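Local coordinates for protein cytosine-specific methyltransferase (Escherichia coli O157:H7 EDL933, PDB 3G7U) that probably transfers a methyl group from S-adenosyl-L-methionine to carbon 5 of cytosine in DNA, as a prophage-encoded modification enzyme, at residues L113-E118 and Y143-P148; I149-S154 and R164-G169; E181-K186 and E357-G362. All coordinates share one frame; numbering follows the deposited sequence.

Contact 1. Residues L113-E118 and Y143-P148; sequences LFFLAE and YDILDP
Leu-113 meets Tyr-143 through its backbone: its carbonyl O lies at the edge of the tyrosine ring, close to the ring plane, 4.1 Å from Tyr-143 CE1. The hydroxyl of the same ring is hydrogen-bonded to the carbonyl of Pro-112, so the tyrosine lies against the backbone that leads into strand 114-119. Phe-114 adds its CA near CE1; its CB points away from 143-148, and its ring packs on Leu-363 and Leu-367 of helix 353-367. The two strands are not neighbours in the sheet. In this Rossmann-like methyltransferase sheet strand 163-171 runs between 114-119 and 143-152, which explains the axis separation of 8.8 Å and the mainly side-chain contact. Phe-115 carries most of it. Its CG stands between the backbone N and the carbonyl carbon (chi1 67°), and the ring makes a T-shaped pair with Tyr-143, planes at 73° and centroids 5.6 Å apart. The Phe-115 edge is the approaching part: CE2 comes to 4.1 Å from Tyr-143 CG, while CD2 stands over the tyrosine face toward its rim. Farther round the phenylalanine edge, CZ touches Ile-145 CG1 at 4.4 Å, and Val-139 of helix 129-140 packs on both Phe-115 and Ile-145.

Contact 2. Residues I149-S154 and R164-G169; sequences IKVKAS and RYFFIG
Ile-149 and Phe-166 form a hydrogen-bonded antiparallel pair, with Ile-149 N to Phe-166 O at 3.0 Å and Phe-166 N to Ile-149 O at 2.8 Å. Lys-150 and Tyr-165 follow as a non-hydrogen-bonded pair, their CA atoms 4.5 Å apart, and Val-151 with Arg-164 is hydrogen-bonded again. There the bond from Val-151 N is nearly straight at the hydrogen, that from Arg-164 N more bent (147°). The strand axes run at 146°, short of antiparallel, as in a twisted hairpin. This hairpin of strands 143-152 and 163-171 closes one side of the methyltransferase sheet: 143-152 is its outermost strand, and 163-171 lies antiparallel to both neighbours. Arg-164 NE forms a salt bridge with Glu-118 OE2, consistent with the Arg-X-Arg and Glu-Asn-Val motifs that line the catalytic pocket in C5-methyltransferases. On one face Lys-150 lies over the Tyr-165 ring. Its CG is anti to the backbone N (chi1 -169°) and makes a CH-pi contact, 4.2 Å from the ring centroid; CD and CE run on above and just outside the CE1-CZ rim, bringing NZ to 3.6 Å from Tyr-165 OH. The other face carries Ile-149, Val-151, Phe-166 and the start of Arg-164, and its contacts between the segments are apolar. Val-151 CG2 touches the Phe-166 ring at its edge, 3.6 Å from CE2, the side chains crossing at about a right angle. Ile-149 CD1 reaches diagonally to Ile-168 CD1, 3.8 Å away, and Val-355 of helix 353-367 packs on Phe-166.

Contact 3. Residues E181-K186 and E357-G362; sequences EVFMPK and EYILKG
Tyr-358 and Ile-359 of helix 353-367 pack against the loop that follows strand 163-171, a loop-on-helix contact of mixed apolar and polar character. The helix presents Tyr-358 to the backbone of residues 183-186 and Ile-359 with Gly-362 to Phe-183. Tyr-358 CG is anti to the backbone N (chi1 -153°), and the ring reaches alongside the loop backbone. Its hydroxyl accepts a hydrogen bond from Lys-186 N, 3.1 Å to OH and 146° at the hydrogen. Met-184 O lies at the ring edge, near its plane, 3.1 Å from Tyr-358 CE2. The aliphatic part of Lys-186 adds a contact: CG comes to 3.4 Å from Tyr-358 OH, the two side chains crossing at about a right angle. Phe-183 turns its own edge to the helix. Ile-359 O lies in the ring plane, 3.3 Å from Phe-183 CE1, and Ile-359 CG2 meets CD1 at 4.0 Å. Val-182 CG2 sits over the centre of one phenylalanine face. Gly-362, which carries no CB, lets CE1 come to 4.2 Å from its CA. Tyr-156 joins both parts, hydrogen-bonding Phe-183 O and meeting the Tyr-358 ring edge-to-face. Helix 353-367 also packs on strand 114-119, so the contact belongs to the helical layer on one sheet face of a Rossmann-like alpha/beta fold: the last helix packs on the central sheet, and the loop after strand 163-171 closes over both.

Along the chain the three contacts come in series, and all lie on the same side of its centre. Contacts 1 and 2 have centres about 11 Å apart and share strand 143-152 at one edge of the sheet; a probable Ala-117 O to Phe-167 N hydrogen bond joins them directly. Contact 3 lies about 10 Å from contact 2 and 14 Å from contact 1, centre to centre, on the face covered by helix 353-367. There Leu-116, Leu-146, Ile-149 and Ile-168 of the strands meet Phe-183 or Ile-359. These apolar contacts tie the hairpin edge of the methyltransferase sheet to the last helix and the loop packed on it.

Contact 1. Residues L113-E118 and Y143-P148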
loop_
_atom_site.group_PDB
_atom_site.type_symbol
_atom_site.label_atom_id
_atom_site.label_comp_id
_atom_site.label_asym_id
_atom_site.label_seq_id
_atom_site.Cartn_x
_atom_site.Cartn_y
_atom_site.Cartn_z
ATOM N N LEU A 113 -4.677 18.709 -10.834
ATOM C CA LEU A 113 -6.077 18.895 -10.405
ATOM C C LEU A 113 -6.240 18.539 -8.927
ATOM O O LEU A 113 -7.019 19.153 -8.230
ATOM C CB LEU A 113 -7.023 18.044 -11.244
ATOM C CG LEU A 113 -6.996 18.360 -12.758
ATOM C CD1 LEU A 113 -7.993 17.500 -13.492
ATOM C CD2 LEU A 113 -7.180 19.876 -13.046
ATOM N N PHE A 114 -5.477 17.561 -8.448
ATOM C CA PHE A 114 -5.548 17.218 -7.019
ATOM C C PHE A 114 -4.210 16.669 -6.515
ATOM O O PHE A 114 -3.342 16.263 -7.317
ATOM C CB PHE A 114 -6.691 16.219 -6.794
ATOM C CG PHE A 114 -6.359 14.801 -7.170
ATOM C CD1 PHE A 114 -5.864 13.918 -6.211
ATOM C CD2 PHE A 114 -6.586 14.322 -8.459
ATOM C CE1 PHE A 114 -5.555 12.602 -6.539
ATOM C CE2 PHE A 114 -6.292 12.995 -8.802
ATOM C CZ PHE A 114 -5.790 12.129 -7.845
ATOM N N PHE A 115 -4.018 16.689 -5.194
ATOM C CA PHE A 115 -2.939 15.900 -4.593
ATOM C C PHE A 115 -3.524 15.003 -3.509
ATOM O O PHE A 115 -4.577 15.317 -2.927
ATOM C CB PHE A 115 -1.808 16.766 -4.038
ATOM C CG PHE A 115 -2.181 17.619 -2.855
ATOM C CD1 PHE A 115 -2.102 17.111 -1.537
ATOM C CD2 PHE A 115 -2.569 18.944 -3.033
ATOM C CE1 PHE A 115 -2.408 17.894 -0.453
ATOM C CE2 PHE A 115 -2.871 19.733 -1.948
ATOM C CZ PHE A 115 -2.809 19.211 -0.647
ATOM N N LEU A 116 -2.863 13.878 -3.292
ATOM C CA LEU A 116 -3.205 13.022 -2.138
ATOM C C LEU A 116 -1.873 12.617 -1.568
ATOM O O LEU A 116 -1.062 11.964 -2.260
ATOM C CB LEU A 116 -3.999 11.799 -2.584
ATOM C CG LEU A 116 -4.342 10.759 -1.477
ATOM C CD1 LEU A 116 -5.614 10.060 -1.811
ATOM C CD2 LEU A 116 -3.242 9.716 -1.259
ATOM N N ALA A 117 -1.661 12.944 -0.304
ATOM C CA ALA A 117 -0.496 12.455 0.445
ATOM C C ALA A 117 -0.985 11.536 1.551
ATOM O O ALA A 117 -2.050 11.770 2.126
ATOM C CB ALA A 117 0.266 13.596 1.050
ATOM N N GLU A 118 -0.238 10.472 1.797
ATOM C CA GLU A 118 -0.565 9.553 2.904
ATOM C C GLU A 118 0.594 9.602 3.887
ATOM O O GLU A 118 1.764 9.690 3.483
ATOM C CB GLU A 118 -0.831 8.140 2.389
ATOM C CG GLU A 118 0.335 7.437 1.645
ATOM C CD GLU A 118 1.359 6.758 2.581
ATOM O OE1 GLU A 118 2.393 6.250 2.088
ATOM O OE2 GLU A 118 1.127 6.708 3.808
ATOM N N TYR A 143 -5.126 25.571 -3.862
ATOM C CA TYR A 143 -5.900 24.358 -3.519
ATOM C C TYR A 143 -6.894 24.542 -2.367
ATOM O O TYR A 143 -6.596 25.212 -1.390
ATOM C CB TYR A 143 -4.914 23.195 -3.150
ATOM C CG TYR A 143 -4.165 22.748 -4.392
ATOM C CD1 TYR A 143 -4.713 21.791 -5.222
ATOM C CD2 TYR A 143 -2.953 23.344 -4.759
ATOM C CE1 TYR A 143 -4.082 21.412 -6.421
ATOM C CE2 TYR A 143 -2.298 22.961 -5.932
ATOM C CZ TYR A 143 -2.880 22.016 -6.749
ATOM O OH TYR A 143 -2.262 21.663 -7.906
ATOM N N ASP A 144 -8.039 23.897 -2.501
ATOM C CA ASP A 144 -8.951 23.640 -1.376
ATOM C C ASP A 144 -8.394 22.413 -0.635
ATOM O O ASP A 144 -8.442 21.316 -1.157
ATOM C CB ASP A 144 -10.340 23.334 -1.920
ATOM C CG ASP A 144 -11.042 24.585 -2.490
ATOM O OD1 ASP A 144 -10.794 25.698 -1.964
ATOM O OD2 ASP A 144 -11.827 24.443 -3.463
ATOM N N ILE A 145 -7.860 22.643 0.555
ATOM C CA ILE A 145 -7.162 21.617 1.332
ATOM C C ILE A 145 -8.182 21.051 2.330
ATOM O O ILE A 145 -8.829 21.808 3.048
ATOM C CB ILE A 145 -5.928 22.205 2.028
ATOM C CG1 ILE A 145 -4.936 22.723 0.979
ATOM C CG2 ILE A 145 -5.225 21.146 2.891
ATOM C CD1 ILE A 145 -3.808 23.523 1.575
ATOM N N LEU A 146 -8.385 19.738 2.306
ATOM C CA LEU A 146 -9.360 19.128 3.177
ATOM C C LEU A 146 -8.700 18.925 4.516
ATOM O O LEU A 146 -7.459 18.834 4.631
ATOM C CB LEU A 146 -9.871 17.795 2.643
ATOM C CG LEU A 146 -10.497 17.719 1.249
ATOM C CD1 LEU A 146 -11.152 16.372 1.038
ATOM C CD2 LEU A 146 -11.517 18.831 1.093
ATOM N N ASP A 147 -9.524 18.876 5.556
ATOM C CA ASP A 147 -8.987 18.519 6.868
ATOM C C ASP A 147 -8.469 17.061 6.806
ATOM O O ASP A 147 -8.908 16.290 5.971
ATOM C CB ASP A 147 -10.046 18.708 7.958
ATOM C CG ASP A 147 -10.086 20.139 8.515
ATOM O OD1 ASP A 147 -9.045 20.859 8.571
ATOM O OD2 ASP A 147 -11.182 20.524 8.939
ATOM N N PRO A 148 -7.508 16.710 7.669
ATOM C CA PRO A 148 -6.945 15.353 7.646
ATOM C C PRO A 148 -7.990 14.266 7.813
ATOM O O PRO A 148 -8.904 14.384 8.640
ATOM C CB PRO A 148 -6.039 15.339 8.846
ATOM C CG PRO A 148 -5.669 16.757 9.055
ATOM C CD PRO A 148 -6.865 17.542 8.701
#

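Contact 2. Residues I149-S154 and R164-G169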
loop_
_atom_site.group_PDB
_atom_site.type_symbol
_atom_site.label_atom_id
_atom_site.label_comp_id
_atom_site.label_asym_id
_atom_site.label_seq_id
_atom_site.Cartn_x
_atom_site.Cartn_y
_atom_site.Cartn_z
ATOM N N ILE A 149 -7.857 13.232 6.995
ATOM C CA ILE A 149 -8.710 12.055 7.016
ATOM C C ILE A 149 -7.862 11.001 7.751
ATOM O O ILE A 149 -6.750 10.716 7.352
ATOM C CB ILE A 149 -9.078 11.664 5.554
ATOM C CG1 ILE A 149 -9.995 12.728 4.926
ATOM C CG2 ILE A 149 -9.769 10.334 5.477
ATOM C CD1 ILE A 149 -10.402 12.421 3.522
ATOM N N LYS A 150 -8.326 10.507 8.892
ATOM C CA LYS A 150 -7.593 9.467 9.621
ATOM C C LYS A 150 -8.452 8.229 9.489
ATOM O O LYS A 150 -9.643 8.237 9.843
ATOM C CB LYS A 150 -7.372 9.847 11.090
ATOM C CG LYS A 150 -6.384 8.915 11.812
ATOM C CD LYS A 150 -6.182 9.313 13.285
ATOM C CE LYS A 150 -5.017 8.518 13.885
ATOM N NZ LYS A 150 -4.660 8.809 15.346
ATOM N N VAL A 151 -7.915 7.178 8.888
ATOM C CA VAL A 151 -8.754 5.999 8.645
ATOM C C VAL A 151 -8.171 4.769 9.304
ATOM O O VAL A 151 -6.976 4.695 9.488
ATOM C CB VAL A 151 -8.984 5.695 7.145
ATOM C CG1 VAL A 151 -9.756 6.818 6.459
ATOM C CG2 VAL A 151 -7.677 5.435 6.437
ATOM N N LYS A 152 -9.032 3.816 9.624
ATOM C CA LYS A 152 -8.614 2.506 10.127
ATOM C C LYS A 152 -8.913 1.567 8.970
ATOM O O LYS A 152 -10.020 1.527 8.483
ATOM C CB LYS A 152 -9.428 2.129 11.379
ATOM C CG LYS A 152 -8.908 0.910 12.164
ATOM C CD LYS A 152 -9.667 0.692 13.488
ATOM C CE LYS A 152 -11.061 0.109 13.242
ATOM N NZ LYS A 152 -11.886 -0.083 14.490
ATOM N N ALA A 153 -7.912 0.812 8.532
ATOM C CA ALA A 153 -8.040 0.020 7.327
ATOM C C ALA A 153 -9.174 -0.950 7.360
ATOM O O ALA A 153 -9.823 -1.212 6.324
ATOM C CB ALA A 153 -6.698 -0.708 7.002
ATOM N N SER A 154 -9.422 -1.513 8.537
ATOM C CA SER A 154 -10.448 -2.561 8.666
ATOM C C SER A 154 -11.889 -2.060 8.395
ATOM O O SER A 154 -12.754 -2.833 7.942
ATOM C CB SER A 154 -10.345 -3.245 10.034
ATOM O OG SER A 154 -10.305 -2.308 11.081
ATOM N N ARG A 164 -3.937 5.343 9.156
ATOM C CA ARG A 164 -3.216 6.103 8.131
ATOM C C ARG A 164 -3.851 7.481 8.063
ATOM O O ARG A 164 -5.057 7.558 8.169
ATOM C CB ARG A 164 -3.459 5.438 6.769
ATOM C CG ARG A 164 -2.321 5.548 5.775
ATOM C CD ARG A 164 -1.314 4.428 5.984
ATOM N NE ARG A 164 -0.037 4.712 5.344
ATOM C CZ ARG A 164 0.998 3.878 5.344
ATOM N NH1 ARG A 164 2.123 4.213 4.734
ATOM N NH2 ARG A 164 0.913 2.705 5.949
ATOM N N TYR A 165 -3.061 8.539 7.842
ATOM C CA TYR A 165 -3.642 9.854 7.566
ATOM C C TYR A 165 -3.621 10.077 6.062
ATOM O O TYR A 165 -2.643 9.718 5.400
ATOM C CB TYR A 165 -2.795 10.943 8.175
ATOM C CG TYR A 165 -2.946 11.140 9.671
ATOM C CD1 TYR A 165 -4.030 11.845 10.205
ATOM C CD2 TYR A 165 -1.967 10.675 10.538
ATOM C CE1 TYR A 165 -4.143 12.051 11.599
ATOM C CE2 TYR A 165 -2.070 10.875 11.935
ATOM C CZ TYR A 165 -3.158 11.559 12.442
ATOM O OH TYR A 165 -3.237 11.777 13.796
ATOM N N PHE A 166 -4.686 10.656 5.517
ATOM C CA PHE A 166 -4.675 11.117 4.134
ATOM C C PHE A 166 -4.900 12.612 4.095
ATOM O O PHE A 166 -5.798 13.124 4.761
ATOM C CB PHE A 166 -5.753 10.422 3.356
ATOM C CG PHE A 166 -5.473 8.974 3.104
ATOM C CD1 PHE A 166 -4.813 8.575 1.949
ATOM C CD2 PHE A 166 -5.851 7.996 4.026
ATOM C CE1 PHE A 166 -4.544 7.192 1.693
ATOM C CE2 PHE A 166 -5.574 6.621 3.773
ATOM C CZ PHE A 166 -4.930 6.236 2.606
ATOM N N PHE A 167 -4.071 13.305 3.310
ATOM C CA PHE A 167 -4.146 14.749 3.154
ATOM C C PHE A 167 -4.470 15.014 1.699
ATOM O O PHE A 167 -3.674 14.643 0.854
ATOM C CB PHE A 167 -2.824 15.403 3.510
ATOM C CG PHE A 167 -2.411 15.178 4.946
ATOM C CD1 PHE A 167 -2.906 15.982 5.958
ATOM C CD2 PHE A 167 -1.539 14.145 5.280
ATOM C CE1 PHE A 167 -2.537 15.763 7.305
ATOM C CE2 PHE A 167 -1.159 13.916 6.615
ATOM C CZ PHE A 167 -1.656 14.721 7.620
ATOM N N ILE A 168 -5.645 15.614 1.424
ATOM C CA ILE A 168 -6.149 15.747 0.039
ATOM C C ILE A 168 -6.341 17.239 -0.278
ATOM O O ILE A 168 -6.778 18.009 0.580
ATOM C CB ILE A 168 -7.459 14.958 -0.174
ATOM C CG1 ILE A 168 -7.206 13.459 -0.048
ATOM C CG2 ILE A 168 -8.092 15.253 -1.560
ATOM C CD1 ILE A 168 -8.460 12.649 0.218
ATOM N N GLY A 169 -5.981 17.661 -1.494
ATOM C CA GLY A 169 -6.221 19.058 -1.877
ATOM C C GLY A 169 -6.763 19.000 -3.277
ATOM O O GLY A 169 -6.431 18.096 -4.027
#

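Contact 3. Residues E181-K186 and E357-G362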
loop_
_atom_site.group_PDB
_atom_site.type_symbol
_atom_site.label_atom_id
_atom_site.label_comp_id
_atom_site.label_asym_id
_atom_site.label_seq_id
_atom_site.Cartn_x
_atom_site.Cartn_y
_atom_site.Cartn_z
ATOM N N GLU A 181 -19.164 12.092 2.668
ATOM C CA GLU A 181 -19.896 10.953 2.113
ATOM C C GLU A 181 -19.033 10.179 1.135
ATOM O O GLU A 181 -19.030 8.943 1.168
ATOM C CB GLU A 181 -21.179 11.400 1.401
ATOM C CG GLU A 181 -21.941 10.264 0.717
ATOM C CD GLU A 181 -23.428 10.554 0.563
ATOM O OE1 GLU A 181 -23.786 11.712 0.229
ATOM O OE2 GLU A 181 -24.238 9.617 0.780
ATOM N N VAL A 182 -18.283 10.905 0.299
ATOM C CA VAL A 182 -17.561 10.270 -0.786
ATOM C C VAL A 182 -16.475 9.316 -0.265
ATOM O O VAL A 182 -16.341 8.226 -0.812
ATOM C CB VAL A 182 -17.048 11.275 -1.893
ATOM C CG1 VAL A 182 -18.200 12.183 -2.384
ATOM C CG2 VAL A 182 -15.875 12.115 -1.428
ATOM N N PHE A 183 -15.818 9.691 0.834
ATOM C CA PHE A 183 -14.681 8.940 1.404
ATOM C C PHE A 183 -15.041 7.937 2.512
ATOM O O PHE A 183 -14.204 7.110 2.916
ATOM C CB PHE A 183 -13.606 9.898 1.921
ATOM C CG PHE A 183 -13.077 10.831 0.869
ATOM C CD1 PHE A 183 -12.516 10.327 -0.298
ATOM C CD2 PHE A 183 -13.164 12.219 1.038
ATOM C CE1 PHE A 183 -12.030 11.197 -1.301
ATOM C CE2 PHE A 183 -12.678 13.105 0.053
ATOM C CZ PHE A 183 -12.107 12.595 -1.122
ATOM N N MET A 184 -16.275 8.023 3.010
ATOM C CA MET A 184 -16.725 7.189 4.111
ATOM C C MET A 184 -17.049 5.832 3.571
ATOM O O MET A 184 -17.576 5.725 2.459
ATOM C CB MET A 184 -18.017 7.762 4.706
ATOM C CG MET A 184 -17.857 8.909 5.646
ATOM S SD MET A 184 -19.506 9.637 5.895
ATOM C CE MET A 184 -20.376 8.323 6.799
ATOM N N PRO A 185 -16.797 4.778 4.375
ATOM C CA PRO A 185 -17.114 3.428 3.946
ATOM C C PRO A 185 -18.605 3.117 4.028
ATOM O O PRO A 185 -19.252 3.389 5.043
ATOM C CB PRO A 185 -16.331 2.549 4.922
ATOM C CG PRO A 185 -16.024 3.408 6.099
ATOM C CD PRO A 185 -16.208 4.831 5.728
ATOM N N LYS A 186 -19.140 2.561 2.952
ATOM C CA LYS A 186 -20.521 2.144 2.942
ATOM C C LYS A 186 -20.674 0.793 2.265
ATOM O O LYS A 186 -20.036 0.532 1.240
ATOM C CB LYS A 186 -21.433 3.220 2.323
ATOM C CG LYS A 186 -21.102 3.685 0.908
ATOM C CD LYS A 186 -22.265 4.501 0.339
ATOM C CE LYS A 186 -22.153 4.650 -1.167
ATOM N NZ LYS A 186 -23.492 4.777 -1.803
ATOM N N GLU A 357 -7.841 2.254 -2.830
ATOM C CA GLU A 357 -8.848 2.233 -3.896
ATOM C C GLU A 357 -10.091 3.020 -3.500
ATOM O O GLU A 357 -10.629 3.811 -4.290
ATOM C CB GLU A 357 -9.276 0.824 -4.256
ATOM C CG GLU A 357 -10.228 0.803 -5.501
ATOM C CD GLU A 357 -10.805 -0.561 -5.759
ATOM O OE1 GLU A 357 -10.425 -1.515 -5.030
ATOM O OE2 GLU A 357 -11.623 -0.683 -6.690
ATOM N N TYR A 358 -10.530 2.807 -2.270
ATOM C CA TYR A 358 -11.744 3.458 -1.815
ATOM C C TYR A 358 -11.650 4.968 -1.846
ATOM O O TYR A 358 -12.543 5.608 -2.408
ATOM C CB TYR A 358 -12.168 2.969 -0.434
ATOM C CG TYR A 358 -13.676 3.088 -0.233
ATOM C CD1 TYR A 358 -14.521 2.015 -0.541
ATOM C CD2 TYR A 358 -14.252 4.269 0.234
ATOM C CE1 TYR A 358 -15.903 2.104 -0.379
ATOM C CE2 TYR A 358 -15.639 4.368 0.398
ATOM C CZ TYR A 358 -16.455 3.275 0.090
ATOM O OH TYR A 358 -17.834 3.338 0.249
ATOM N N ILE A 359 -10.595 5.506 -1.222
ATOM C CA ILE A 359 -10.341 6.945 -1.143
ATOM C C ILE A 359 -10.139 7.563 -2.527
ATOM O O ILE A 359 -10.743 8.593 -2.836
ATOM C CB ILE A 359 -9.118 7.257 -0.248
ATOM C CG1 ILE A 359 -9.296 6.676 1.172
ATOM C CG2 ILE A 359 -8.802 8.757 -0.220
ATOM C CD1 ILE A 359 -10.565 7.139 1.936
ATOM N N LEU A 360 -9.285 6.931 -3.341
ATOM C CA LEU A 360 -9.012 7.443 -4.689
ATOM C C LEU A 360 -10.243 7.364 -5.617
ATOM O O LEU A 360 -10.377 8.202 -6.503
ATOM C CB LEU A 360 -7.754 6.749 -5.269
ATOM C CG LEU A 360 -6.452 7.356 -4.679
ATOM C CD1 LEU A 360 -5.282 6.365 -4.799
ATOM C CD2 LEU A 360 -6.093 8.703 -5.383
ATOM N N LYS A 361 -11.141 6.383 -5.426
ATOM C CA LYS A 361 -12.361 6.292 -6.279
ATOM C C LYS A 361 -13.289 7.488 -6.020
ATOM O O LYS A 361 -13.958 7.963 -6.943
ATOM C CB LYS A 361 -13.129 4.954 -6.093
ATOM C CG LYS A 361 -14.315 4.710 -7.088
ATOM C CD LYS A 361 -13.823 4.709 -8.540
ATOM C CE LYS A 361 -14.854 4.310 -9.606
ATOM N NZ LYS A 361 -14.149 4.281 -10.972
ATOM N N GLY A 362 -13.289 7.970 -4.784
ATOM C CA GLY A 362 -14.008 9.172 -4.393
ATOM C C GLY A 362 -13.525 10.358 -5.205
ATOM O O GLY A 362 -14.333 11.094 -5.776
#